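Local coordinates for adenosine deaminase 1 (Arthrobacter aurescens, PDB 3RYS), which probably catalyses the zinc-dependent hydrolytic deamination of adenine to hypoxanthine, a step of purine salvage and nitrogen catabolism, at residues A[20-25]-A[81-86]; A[26-31]-A[49-54]; A[54-59]-A[283-288]; A[245-250]-A[278-283]. All blocks are in the same frame, centred on the assembly; numbering follows the deposited sequence.

In the fold
From the N terminus, the chain leaves strand 15-17 of the TIM barrel and enters the loop 20-25, which contact 1 ties to helix 76-92, closing the whole excursion between them. Contact 2 lies within that excursion and joins the start of helix 28-37 to the end of helix 47-51. Contact 3 begins at Tyr54, which it shares with contact 2, and runs to the loop after strand 275-277, so it crosses contact 1. Contact 4 lies inside contact 3, setting the end of strand 244-246 and helix 248-253 against 278-283; Ala283 is common to both. Contacts 1 and 4 both reach the zinc, and contacts 1, 3 and 4 the adenine.

Contact 1 of 4, residues A[20-25]-A[81-86]; sequences LHIEGT and DMTRAY. With ZN (zinc ion), chain C; ADE (adenine), chain D.
Leu20 and Tyr86 reach toward each other, tip to tip. CD2 of Leu20 lies over one face of the phenol ring, 3.8 Å from the Tyr86 ring centroid and 19° off the ring normal, a CH-pi contact offset toward the rim. Ile22 CD1 approaches the same ring obliquely and packs 4.0 Å from Tyr86 CB, while Thr25 crosses Tyr86 at about a right angle with OG1 3.4 Å from Tyr86 CD1. One helical turn earlier, Met82 bends at chi3 (64°), which places CE 3.7 Å from Ile22 CG2; its SD sits 3.3 Å from Ile22 O. Thr25 CG2 meets Met82 O at 3.6 Å.

The loop is shaped by the 3-10 turn 22-24, closed by the hydrogen bond from Gly24 N to His21 O (2.9 Å). His21 takes no part in the packing on the helix: its NE2 binds the zinc ion at 2.3 Å, alongside His19, His199 and Asp280, and adenine N7 stands over one face of its imidazole. His19 and His21, just beyond strand 15-17, form the HxH metal motif of the metallo-dependent hydrolases. Tyr86 OH is hydrogen-bonded to Glu17 and Glu23 OE2 to Asp103 N.

No hydrogen bond joins the segments; the loop rests on helix 76-92 mainly by apolar packing, while its backbone is hydrogen-bonded to Met101, Asp280 and Ala283 and the polar ends of Tyr86 and Glu23 pair elsewhere.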
# COMPACT_ATOMS: atom_id res chain seq x y z
N LEU A 20 -0.25 -0.67 0.98
CA LEU A 20 -1.61 -1.14 0.74
C LEU A 20 -2.66 -0.08 1.05
O LEU A 20 -2.71 0.44 2.16
CB LEU A 20 -1.90 -2.39 1.55
CG LEU A 20 -3.36 -2.81 1.44
CD1 LEU A 20 -3.46 -4.26 1.04
CD2 LEU A 20 -4.15 -2.50 2.71
N HIS A 21 -3.50 0.20 0.07
CA HIS A 21 -4.58 1.16 0.23
C HIS A 21 -5.87 0.45 0.60
O HIS A 21 -6.33 -0.43 -0.13
CB HIS A 21 -4.77 1.94 -1.06
CG HIS A 21 -3.51 2.57 -1.57
ND1 HIS A 21 -3.20 3.90 -1.35
CD2 HIS A 21 -2.48 2.06 -2.28
CE1 HIS A 21 -2.03 4.17 -1.90
NE2 HIS A 21 -1.58 3.07 -2.47
N ILE A 22 -6.45 0.82 1.73
CA ILE A 22 -7.64 0.13 2.21
C ILE A 22 -8.80 0.24 1.22
O ILE A 22 -9.58 -0.70 1.06
CB ILE A 22 -8.06 0.60 3.62
CG1 ILE A 22 -8.88 -0.48 4.32
CG2 ILE A 22 -8.81 1.93 3.55
CD1 ILE A 22 -8.16 -1.81 4.41
N GLU A 23 -8.89 1.37 0.52
CA GLU A 23 -9.92 1.59 -0.48
C GLU A 23 -9.70 0.73 -1.72
O GLU A 23 -10.64 0.48 -2.49
CB GLU A 23 -9.97 3.06 -0.90
CG GLU A 23 -10.26 4.05 0.23
CD GLU A 23 -9.00 4.50 0.97
OE1 GLU A 23 -8.01 3.74 1.01
OE2 GLU A 23 -9.01 5.62 1.51
N GLY A 24 -8.46 0.28 -1.92
CA GLY A 24 -8.12 -0.57 -3.05
C GLY A 24 -8.38 -2.02 -2.73
O GLY A 24 -8.13 -2.92 -3.53
N THR A 25 -8.90 -2.22 -1.52
CA THR A 25 -9.26 -3.53 -1.00
C THR A 25 -10.73 -3.87 -1.28
O THR A 25 -11.17 -5.01 -1.08
CB THR A 25 -9.00 -3.52 0.51
OG1 THR A 25 -7.75 -4.17 0.77
CG2 THR A 25 -10.11 -4.20 1.27
N ASP A 81 -16.32 -2.66 8.05
CA ASP A 81 -16.53 -3.82 7.20
C ASP A 81 -15.43 -3.99 6.15
O ASP A 81 -14.91 -5.08 5.96
CB ASP A 81 -17.89 -3.73 6.50
CG ASP A 81 -19.05 -4.05 7.44
OD1 ASP A 81 -18.79 -4.54 8.55
OD2 ASP A 81 -20.21 -3.83 7.05
N MET A 82 -15.07 -2.89 5.48
CA MET A 82 -14.07 -2.95 4.42
C MET A 82 -12.71 -3.35 4.97
O MET A 82 -11.99 -4.14 4.35
CB MET A 82 -13.96 -1.60 3.71
CG MET A 82 -12.69 -1.45 2.89
SD MET A 82 -12.56 0.19 2.15
CE MET A 82 -12.43 1.21 3.62
N THR A 83 -12.38 -2.80 6.13
CA THR A 83 -11.09 -3.03 6.75
C THR A 83 -10.98 -4.48 7.23
O THR A 83 -9.93 -5.12 7.07
CB THR A 83 -10.86 -2.08 7.94
OG1 THR A 83 -11.14 -0.73 7.53
CG2 THR A 83 -9.42 -2.18 8.44
N ARG A 84 -12.06 -4.99 7.79
CA ARG A 84 -12.07 -6.35 8.31
C ARG A 84 -12.01 -7.38 7.19
O ARG A 84 -11.44 -8.46 7.37
CB ARG A 84 -13.30 -6.59 9.19
CG ARG A 84 -13.09 -6.14 10.62
CD ARG A 84 -14.37 -6.09 11.45
NE ARG A 84 -14.06 -5.68 12.82
CZ ARG A 84 -14.94 -5.18 13.68
NH1 ARG A 84 -16.21 -5.02 13.32
NH2 ARG A 84 -14.55 -4.85 14.90
N ALA A 85 -12.59 -7.05 6.05
CA ALA A 85 -12.61 -7.96 4.92
C ALA A 85 -11.20 -8.12 4.37
O ALA A 85 -10.84 -9.18 3.87
CB ALA A 85 -13.55 -7.46 3.83
N TYR A 86 -10.41 -7.06 4.47
CA TYR A 86 -9.01 -7.12 4.06
C TYR A 86 -8.17 -7.86 5.10
O TYR A 86 -7.40 -8.75 4.75
CB TYR A 86 -8.42 -5.72 3.84
CG TYR A 86 -6.92 -5.73 3.92
CD1 TYR A 86 -6.15 -6.26 2.89
CD2 TYR A 86 -6.26 -5.26 5.05
CE1 TYR A 86 -4.77 -6.30 2.97
CE2 TYR A 86 -4.89 -5.29 5.13
CZ TYR A 86 -4.15 -5.81 4.09
OH TYR A 86 -2.77 -5.84 4.18
ZN ZN C . 0.03 2.66 -4.13
N9 ADE D . -3.74 5.59 -5.02
C8 ADE D . -4.03 4.29 -4.69
N7 ADE D . -3.14 3.42 -5.11
C5 ADE D . -2.20 4.20 -5.77
C6 ADE D . -1.01 3.88 -6.45
N6 ADE D . -0.55 2.63 -6.57
N1 ADE D . -0.30 4.89 -7.00
C2 ADE D . -0.77 6.14 -6.87
N3 ADE D . -1.88 6.57 -6.26
C4 ADE D . -2.56 5.54 -5.73

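Contact 2 of 4, residues A[26-31]-A[49-54]; sequences LQPELI and ELREKY
Pro28 and Arg51 mark the nearest approach of the two backbones, with CA atoms 7.2 Å apart. Gln27 is the N-cap residue of helix 28-37, so Pro28 occupies its first turn; in the other segment a type I beta turn runs from Arg51 to Tyr54. The contact packs helix 28-37 on the region of helix 47-51, in the excursion between strand 15-17 of the TIM barrel and helix 59-69. Pro28 CG lies over one face of the Arg51 guanidinium, 3.5 Å from Arg51 NH1, and also approaches Tyr54 OH at 3.8 Å. The Arg51 chain bends at chi3 (78°), which places NE, and its NH1 then meets Glu29 OE2 at 2.7 Å. This salt bridge carries only a weak hydrogen bond, with an N-H...O angle of 123°, although carboxylate and guanidinium are nearly coplanar. Leu50 CD2 packs on Pro28 CB at 4.0 Å and on Ile31 CD1 at 4.1 Å. An alanine in place of Pro28 would probably open a gap over the guanidinium face and leave Arg51 freer to swing away from Glu29. The contact pairs a buried apolar strip with an exposed ion pair, whose attraction solvent would probably weaken.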
# COMPACT_ATOMS: atom_id res chain seq x y z
N LEU A 26 -11.45 -2.88 -1.79
CA LEU A 26 -12.89 -2.98 -2.02
C LEU A 26 -13.25 -3.90 -3.18
O LEU A 26 -13.11 -3.53 -4.35
CB LEU A 26 -13.46 -1.58 -2.26
CG LEU A 26 -14.91 -1.35 -1.84
CD1 LEU A 26 -15.14 -1.92 -0.46
CD2 LEU A 26 -15.22 0.14 -1.88
N GLN A 27 -13.74 -5.08 -2.85
CA GLN A 27 -14.11 -6.08 -3.85
C GLN A 27 -15.51 -5.78 -4.41
O GLN A 27 -16.38 -5.29 -3.69
CB GLN A 27 -14.06 -7.47 -3.20
CG GLN A 27 -13.69 -8.58 -4.15
CD GLN A 27 -12.28 -8.45 -4.69
OE1 GLN A 27 -11.31 -8.42 -3.92
NE2 GLN A 27 -12.15 -8.40 -6.01
N PRO A 28 -15.73 -6.07 -5.70
CA PRO A 28 -17.03 -5.84 -6.36
C PRO A 28 -18.23 -6.39 -5.59
O PRO A 28 -19.30 -5.78 -5.63
CB PRO A 28 -16.87 -6.57 -7.69
CG PRO A 28 -15.42 -6.43 -8.00
CD PRO A 28 -14.71 -6.51 -6.67
N GLU A 29 -18.06 -7.51 -4.89
CA GLU A 29 -19.15 -8.04 -4.07
C GLU A 29 -19.51 -7.06 -2.96
O GLU A 29 -20.69 -6.75 -2.75
CB GLU A 29 -18.79 -9.41 -3.48
CG GLU A 29 -18.53 -10.50 -4.52
CD GLU A 29 -17.21 -10.30 -5.25
OE1 GLU A 29 -16.19 -10.04 -4.57
OE2 GLU A 29 -17.19 -10.39 -6.50
N LEU A 30 -18.50 -6.57 -2.26
CA LEU A 30 -18.72 -5.66 -1.13
C LEU A 30 -19.28 -4.33 -1.61
O LEU A 30 -20.14 -3.74 -0.96
CB LEU A 30 -17.43 -5.44 -0.34
CG LEU A 30 -17.59 -4.61 0.93
CD1 LEU A 30 -18.76 -5.12 1.75
CD2 LEU A 30 -16.31 -4.59 1.75
N ILE A 31 -18.79 -3.87 -2.75
CA ILE A 31 -19.29 -2.64 -3.36
C ILE A 31 -20.82 -2.71 -3.53
O ILE A 31 -21.54 -1.83 -3.08
CB ILE A 31 -18.60 -2.36 -4.71
CG1 ILE A 31 -17.10 -2.18 -4.50
CG2 ILE A 31 -19.18 -1.12 -5.35
CD1 ILE A 31 -16.33 -1.83 -5.76
N GLU A 49 -20.82 -6.03 -15.25
CA GLU A 49 -20.51 -4.81 -15.98
C GLU A 49 -19.45 -4.02 -15.23
O GLU A 49 -18.65 -3.29 -15.84
CB GLU A 49 -21.75 -3.94 -16.20
CG GLU A 49 -21.47 -2.66 -16.98
CD GLU A 49 -22.62 -1.67 -16.94
OE1 GLU A 49 -23.78 -2.11 -16.80
OE2 GLU A 49 -22.36 -0.45 -17.04
N LEU A 50 -19.44 -4.16 -13.91
CA LEU A 50 -18.43 -3.52 -13.09
C LEU A 50 -17.05 -4.13 -13.33
O LEU A 50 -16.10 -3.40 -13.65
CB LEU A 50 -18.80 -3.59 -11.60
CG LEU A 50 -17.71 -3.16 -10.62
CD1 LEU A 50 -17.15 -1.79 -10.99
CD2 LEU A 50 -18.22 -3.16 -9.19
N ARG A 51 -16.93 -5.45 -13.20
CA ARG A 51 -15.65 -6.12 -13.39
C ARG A 51 -15.09 -5.84 -14.78
O ARG A 51 -13.88 -5.86 -15.00
CB ARG A 51 -15.78 -7.64 -13.19
CG ARG A 51 -16.54 -8.04 -11.94
CD ARG A 51 -16.17 -9.45 -11.49
NE ARG A 51 -14.89 -9.47 -10.80
CZ ARG A 51 -14.74 -9.65 -9.49
NH1 ARG A 51 -15.80 -9.83 -8.71
NH2 ARG A 51 -13.53 -9.65 -8.95
N GLU A 52 -15.99 -5.55 -15.71
CA GLU A 52 -15.65 -5.25 -17.09
C GLU A 52 -14.84 -3.95 -17.19
O GLU A 52 -14.19 -3.70 -18.20
CB GLU A 52 -16.94 -5.12 -17.90
CG GLU A 52 -16.76 -5.22 -19.40
CD GLU A 52 -18.09 -5.34 -20.12
OE1 GLU A 52 -19.09 -5.71 -19.46
OE2 GLU A 52 -18.15 -5.08 -21.34
N LYS A 53 -14.89 -3.14 -16.14
CA LYS A 53 -14.27 -1.82 -16.16
C LYS A 53 -12.86 -1.79 -15.56
O LYS A 53 -12.33 -0.72 -15.27
CB LYS A 53 -15.16 -0.79 -15.44
CG LYS A 53 -16.45 -0.46 -16.17
CD LYS A 53 -17.17 0.69 -15.50
CE LYS A 53 -18.39 1.12 -16.30
NZ LYS A 53 -19.11 2.26 -15.66
N TYR A 54 -12.26 -2.96 -15.40
CA TYR A 54 -10.97 -3.07 -14.73
C TYR A 54 -9.79 -3.25 -15.69
O TYR A 54 -8.75 -3.76 -15.29
CB TYR A 54 -11.00 -4.22 -13.71
CG TYR A 54 -11.77 -3.90 -12.45
CD1 TYR A 54 -13.14 -3.67 -12.48
CD2 TYR A 54 -11.13 -3.84 -11.22
CE1 TYR A 54 -13.85 -3.38 -11.33
CE2 TYR A 54 -11.83 -3.55 -10.06
CZ TYR A 54 -13.19 -3.32 -10.12
OH TYR A 54 -13.88 -3.04 -8.96

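Contact 3 of 4, residues A[54-59]-A[283-288]; sequences YEFTDL and AYFGGY. With ADE (adenine), chain D.
The carbonyl O of Tyr284 is met by two rings of the other segment. With Phe56 CG anti to the carbonyl carbon (chi1 -49°), the ring turns its edge to Tyr284 O, which lies in the ring plane, 3.4 Å from Phe56 CE2; Tyr54 CD2 stands 3.9 Å from the same Tyr284 O. Neither approach is a hydrogen bond, and none crosses this contact. The two tyrosine rings are only loosely paired: their planes are 29° apart and their centroids 5.3 Å, slid so far that they barely overlap. The touching is done by Tyr54 CE2, 3.5 Å from Tyr284 CD2 and 3.6 Å from Ala283 O. Phe56 CZ arrives at the edge of the Tyr284 ring, 4.0 Å from Tyr284 CD2, with the side chains crossing at about a right angle.

In the TIM barrel, 283-288 follows strand 275-277 and the zinc ligand Asp280, whereas 54-59 leads into helix 59-69, which supplies several residues of the adenine pocket. Phe62 of that helix lies edge-to-face with both Phe56 and Tyr284 and also meets Phe285, extending the aromatic cluster toward the ligand. An alanine in place of Tyr54 would probably open a gap beside Tyr284 and leave its ring freer to shift. Phe56 CE2 also lies 4.2 Å from Phe285 CE1, an oblique approach, and Phe285 in turn packs beside Ser250 and Arg253. At the far end of 54-59, Asp58 is the N-cap residue of helix 59-69, and Leu59 CD1 touches adenine N1 at 3.6 Å.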
# COMPACT_ATOMS: atom_id res chain seq x y z
N TYR A 54 -12.26 -2.96 -15.40
CA TYR A 54 -10.97 -3.07 -14.73
C TYR A 54 -9.79 -3.25 -15.69
O TYR A 54 -8.75 -3.76 -15.29
CB TYR A 54 -11.00 -4.22 -13.71
CG TYR A 54 -11.77 -3.90 -12.45
CD1 TYR A 54 -13.14 -3.67 -12.48
CD2 TYR A 54 -11.13 -3.84 -11.22
CE1 TYR A 54 -13.85 -3.38 -11.33
CE2 TYR A 54 -11.83 -3.55 -10.06
CZ TYR A 54 -13.19 -3.32 -10.12
OH TYR A 54 -13.88 -3.04 -8.96
N GLU A 55 -9.95 -2.84 -16.94
CA GLU A 55 -8.81 -2.84 -17.85
C GLU A 55 -8.20 -1.44 -17.90
O GLU A 55 -8.72 -0.56 -18.57
CB GLU A 55 -9.20 -3.30 -19.25
CG GLU A 55 -8.00 -3.54 -20.15
CD GLU A 55 -8.39 -3.85 -21.58
OE1 GLU A 55 -9.54 -3.54 -21.97
OE2 GLU A 55 -7.53 -4.39 -22.32
N PHE A 56 -7.09 -1.26 -17.20
CA PHE A 56 -6.51 0.07 -17.03
C PHE A 56 -5.48 0.39 -18.10
O PHE A 56 -4.92 -0.51 -18.72
CB PHE A 56 -5.91 0.22 -15.63
CG PHE A 56 -6.84 -0.23 -14.53
CD1 PHE A 56 -7.95 0.53 -14.20
CD2 PHE A 56 -6.61 -1.41 -13.85
CE1 PHE A 56 -8.81 0.12 -13.20
CE2 PHE A 56 -7.47 -1.83 -12.85
CZ PHE A 56 -8.57 -1.06 -12.52
N THR A 57 -5.25 1.68 -18.31
CA THR A 57 -4.36 2.16 -19.36
C THR A 57 -3.15 2.87 -18.76
O THR A 57 -2.08 2.92 -19.36
CB THR A 57 -5.09 3.15 -20.27
OG1 THR A 57 -6.38 2.63 -20.60
CG2 THR A 57 -4.31 3.40 -21.54
N ASP A 58 -3.36 3.42 -17.57
CA ASP A 58 -2.33 4.15 -16.83
C ASP A 58 -2.83 4.37 -15.41
O ASP A 58 -3.92 3.92 -15.07
CB ASP A 58 -1.99 5.49 -17.51
CG ASP A 58 -3.21 6.39 -17.69
OD1 ASP A 58 -4.34 6.00 -17.32
OD2 ASP A 58 -3.04 7.52 -18.21
N LEU A 59 -2.04 5.06 -14.59
CA LEU A 59 -2.44 5.29 -13.20
C LEU A 59 -3.79 5.99 -13.13
O LEU A 59 -4.64 5.64 -12.31
CB LEU A 59 -1.39 6.12 -12.46
CG LEU A 59 -1.74 6.45 -11.00
CD1 LEU A 59 -1.94 5.17 -10.19
CD2 LEU A 59 -0.67 7.33 -10.36
N ALA A 283 -8.00 -5.47 -4.72
CA ALA A 283 -9.27 -5.79 -5.36
C ALA A 283 -9.34 -5.24 -6.79
O ALA A 283 -10.30 -5.49 -7.51
CB ALA A 283 -10.44 -5.28 -4.52
N TYR A 284 -8.31 -4.50 -7.19
CA TYR A 284 -8.27 -3.91 -8.52
C TYR A 284 -7.24 -4.57 -9.45
O TYR A 284 -7.36 -4.49 -10.67
CB TYR A 284 -7.98 -2.41 -8.42
CG TYR A 284 -9.14 -1.60 -7.90
CD1 TYR A 284 -9.39 -1.52 -6.53
CD2 TYR A 284 -9.98 -0.91 -8.76
CE1 TYR A 284 -10.45 -0.78 -6.04
CE2 TYR A 284 -11.04 -0.17 -8.28
CZ TYR A 284 -11.27 -0.11 -6.92
OH TYR A 284 -12.33 0.63 -6.44
N PHE A 285 -6.23 -5.20 -8.86
CA PHE A 285 -5.13 -5.75 -9.64
C PHE A 285 -5.13 -7.27 -9.60
O PHE A 285 -4.15 -7.92 -9.98
CB PHE A 285 -3.79 -5.16 -9.18
CG PHE A 285 -3.76 -3.66 -9.16
CD1 PHE A 285 -4.33 -2.92 -10.19
CD2 PHE A 285 -3.16 -2.98 -8.11
CE1 PHE A 285 -4.30 -1.53 -10.17
CE2 PHE A 285 -3.13 -1.59 -8.08
CZ PHE A 285 -3.70 -0.86 -9.11
N GLY A 286 -6.23 -7.84 -9.12
CA GLY A 286 -6.47 -9.27 -9.17
C GLY A 286 -5.58 -10.14 -8.30
O GLY A 286 -5.14 -11.21 -8.72
N GLY A 287 -5.32 -9.70 -7.07
CA GLY A 287 -4.48 -10.48 -6.18
C GLY A 287 -3.93 -9.75 -4.97
O GLY A 287 -3.64 -8.55 -5.01
N TYR A 288 -3.78 -10.50 -3.88
CA TYR A 288 -3.21 -9.98 -2.65
C TYR A 288 -1.71 -10.26 -2.62
O TYR A 288 -1.14 -10.70 -3.62
CB TYR A 288 -3.95 -10.56 -1.45
CG TYR A 288 -5.39 -10.09 -1.39
CD1 TYR A 288 -6.36 -10.61 -2.25
CD2 TYR A 288 -5.78 -9.10 -0.50
CE1 TYR A 288 -7.66 -10.17 -2.22
CE2 TYR A 288 -7.09 -8.65 -0.45
CZ TYR A 288 -8.03 -9.18 -1.31
OH TYR A 288 -9.32 -8.72 -1.25
N9 ADE D . -3.74 5.59 -5.02
C8 ADE D . -4.03 4.29 -4.69
N7 ADE D . -3.14 3.42 -5.11
C5 ADE D . -2.20 4.20 -5.77
C6 ADE D . -1.01 3.88 -6.45
N6 ADE D . -0.55 2.63 -6.57
N1 ADE D . -0.30 4.89 -7.00
C2 ADE D . -0.77 6.14 -6.87
N3 ADE D . -1.88 6.57 -6.26
C4 ADE D . -2.56 5.54 -5.73

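Contact 4 of 4, residues A[245-250]-A[278-283]; sequences TVCPLS and NSDDPA. With ZN (zinc ion), chain C; ADE (adenine), chain D.
Cys247 lays its sulfur against the stem of Asp280, with SG 3.5 Å from Asp280 CB. With SG anti to the carbonyl carbon (chi1 -47°), the sulfur also comes to rest against Asn278 CB. Ser250 supplies the polar contact: its OG donates to Asp280 OD1 over 2.8 Å, using the anti lone pair of that oxygen, away from OD2. The other oxygen, Asp280 OD2, binds the zinc ion at 2.3 Å, where His19, His21 and His199 complete the protein ligands. Next in the chain, Asp281 places OD2 2.8 Å from adenine N7.

The backbones join at the ends of two parallel barrel strands. Asn278 N donates weakly to Val246 O (2.8 Å, 129°), and the CA-H of Cys247 points at Asn278 O with an angle of 144°. A water bridges the segments farther on: it accepts from Ser250 N at 3.0 Å and lies 2.9 Å from Asn278 O. In a second shell, Thr245 OG1 is hydrogen-bonded to Asp222 and to ND1 of His19, so the strand end reaches the zinc ligand His19, while Cys247 and Ser250, just beyond it, meet Asp280.

The carboxylate of Asp280 is therefore engaged at both oxygens: OD1 faces the Ser250 hydroxyl and adenine N6 (2.5 Å from OD1), and OD2 binds the metal, which would probably restrict its rotation and fix the oxygen offered to zinc.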
# COMPACT_ATOMS: atom_id res chain seq x y z
N THR A 245 8.88 -0.22 -1.44
CA THR A 245 7.68 -1.05 -1.42
C THR A 245 7.15 -1.36 -2.83
O THR A 245 6.22 -0.72 -3.32
CB THR A 245 6.59 -0.46 -0.49
OG1 THR A 245 6.15 0.80 -0.99
CG2 THR A 245 7.15 -0.27 0.91
N VAL A 246 7.77 -2.35 -3.47
CA VAL A 246 7.39 -2.75 -4.83
C VAL A 246 6.04 -3.45 -4.89
O VAL A 246 5.69 -4.24 -4.01
CB VAL A 246 8.45 -3.67 -5.46
CG1 VAL A 246 8.10 -3.96 -6.92
CG2 VAL A 246 9.84 -3.04 -5.35
N CYS A 247 5.28 -3.17 -5.94
CA CYS A 247 3.97 -3.79 -6.15
C CYS A 247 3.90 -4.36 -7.56
O CYS A 247 3.47 -3.67 -8.49
CB CYS A 247 2.86 -2.76 -5.93
SG CYS A 247 3.04 -1.77 -4.43
N PRO A 248 4.31 -5.62 -7.72
CA PRO A 248 4.47 -6.29 -9.03
C PRO A 248 3.21 -6.27 -9.90
O PRO A 248 3.26 -5.74 -11.02
CB PRO A 248 4.83 -7.72 -8.64
CG PRO A 248 5.49 -7.59 -7.29
CD PRO A 248 4.73 -6.49 -6.61
N LEU A 249 2.11 -6.83 -9.41
CA LEU A 249 0.87 -6.87 -10.18
C LEU A 249 0.33 -5.48 -10.46
O LEU A 249 -0.22 -5.22 -11.53
CB LEU A 249 -0.18 -7.69 -9.44
CG LEU A 249 0.12 -9.18 -9.28
CD1 LEU A 249 -1.07 -9.90 -8.66
CD2 LEU A 249 0.50 -9.79 -10.63
N SER A 250 0.48 -4.58 -9.49
CA SER A 250 0.03 -3.21 -9.68
C SER A 250 0.69 -2.58 -10.91
O SER A 250 0.02 -2.04 -11.79
CB SER A 250 0.30 -2.38 -8.42
OG SER A 250 -0.07 -1.03 -8.61
N ASN A 278 4.37 -6.10 -2.31
CA ASN A 278 3.10 -5.57 -1.81
C ASN A 278 2.00 -5.68 -2.86
O ASN A 278 2.29 -5.73 -4.06
CB ASN A 278 3.27 -4.11 -1.38
CG ASN A 278 4.41 -3.92 -0.40
OD1 ASN A 278 5.59 -3.88 -0.78
ND2 ASN A 278 4.07 -3.77 0.88
N SER A 279 0.75 -5.72 -2.43
CA SER A 279 -0.36 -5.88 -3.38
C SER A 279 -1.00 -4.54 -3.76
O SER A 279 -1.73 -4.45 -4.74
CB SER A 279 -1.41 -6.87 -2.86
OG SER A 279 -2.06 -6.40 -1.70
N ASP A 280 -0.71 -3.51 -2.96
CA ASP A 280 -1.09 -2.13 -3.28
C ASP A 280 -2.60 -1.88 -3.26
O ASP A 280 -3.13 -1.35 -2.29
CB ASP A 280 -0.49 -1.71 -4.64
CG ASP A 280 -0.60 -0.22 -4.90
OD1 ASP A 280 -0.47 0.19 -6.07
OD2 ASP A 280 -0.81 0.53 -3.93
N ASP A 281 -3.28 -2.26 -4.34
CA ASP A 281 -4.73 -2.17 -4.43
C ASP A 281 -5.29 -3.53 -4.87
O ASP A 281 -5.61 -3.74 -6.04
CB ASP A 281 -5.13 -1.07 -5.43
CG ASP A 281 -4.53 0.29 -5.08
OD1 ASP A 281 -5.12 1.00 -4.24
OD2 ASP A 281 -3.48 0.68 -5.65
N PRO A 282 -5.41 -4.47 -3.91
CA PRO A 282 -5.66 -5.90 -4.13
C PRO A 282 -6.93 -6.24 -4.91
O PRO A 282 -6.94 -7.21 -5.66
CB PRO A 282 -5.80 -6.45 -2.70
CG PRO A 282 -5.17 -5.44 -1.83
CD PRO A 282 -5.38 -4.13 -2.48
N ALA A 283 -8.00 -5.47 -4.72
CA ALA A 283 -9.27 -5.79 -5.36
C ALA A 283 -9.34 -5.24 -6.79
O ALA A 283 -10.30 -5.49 -7.51
CB ALA A 283 -10.44 -5.28 -4.52
ZN ZN C . 0.03 2.66 -4.13
N9 ADE D . -3.74 5.59 -5.02
C8 ADE D . -4.03 4.29 -4.69
N7 ADE D . -3.14 3.42 -5.11
C5 ADE D . -2.20 4.20 -5.77
C6 ADE D . -1.01 3.88 -6.45
N6 ADE D . -0.55 2.63 -6.57
N1 ADE D . -0.30 4.89 -7.00
C2 ADE D . -0.77 6.14 -6.87
N3 ADE D . -1.88 6.57 -6.26
C4 ADE D . -2.56 5.54 -5.73
O HOH W 1 0.89 -5.26 -6.60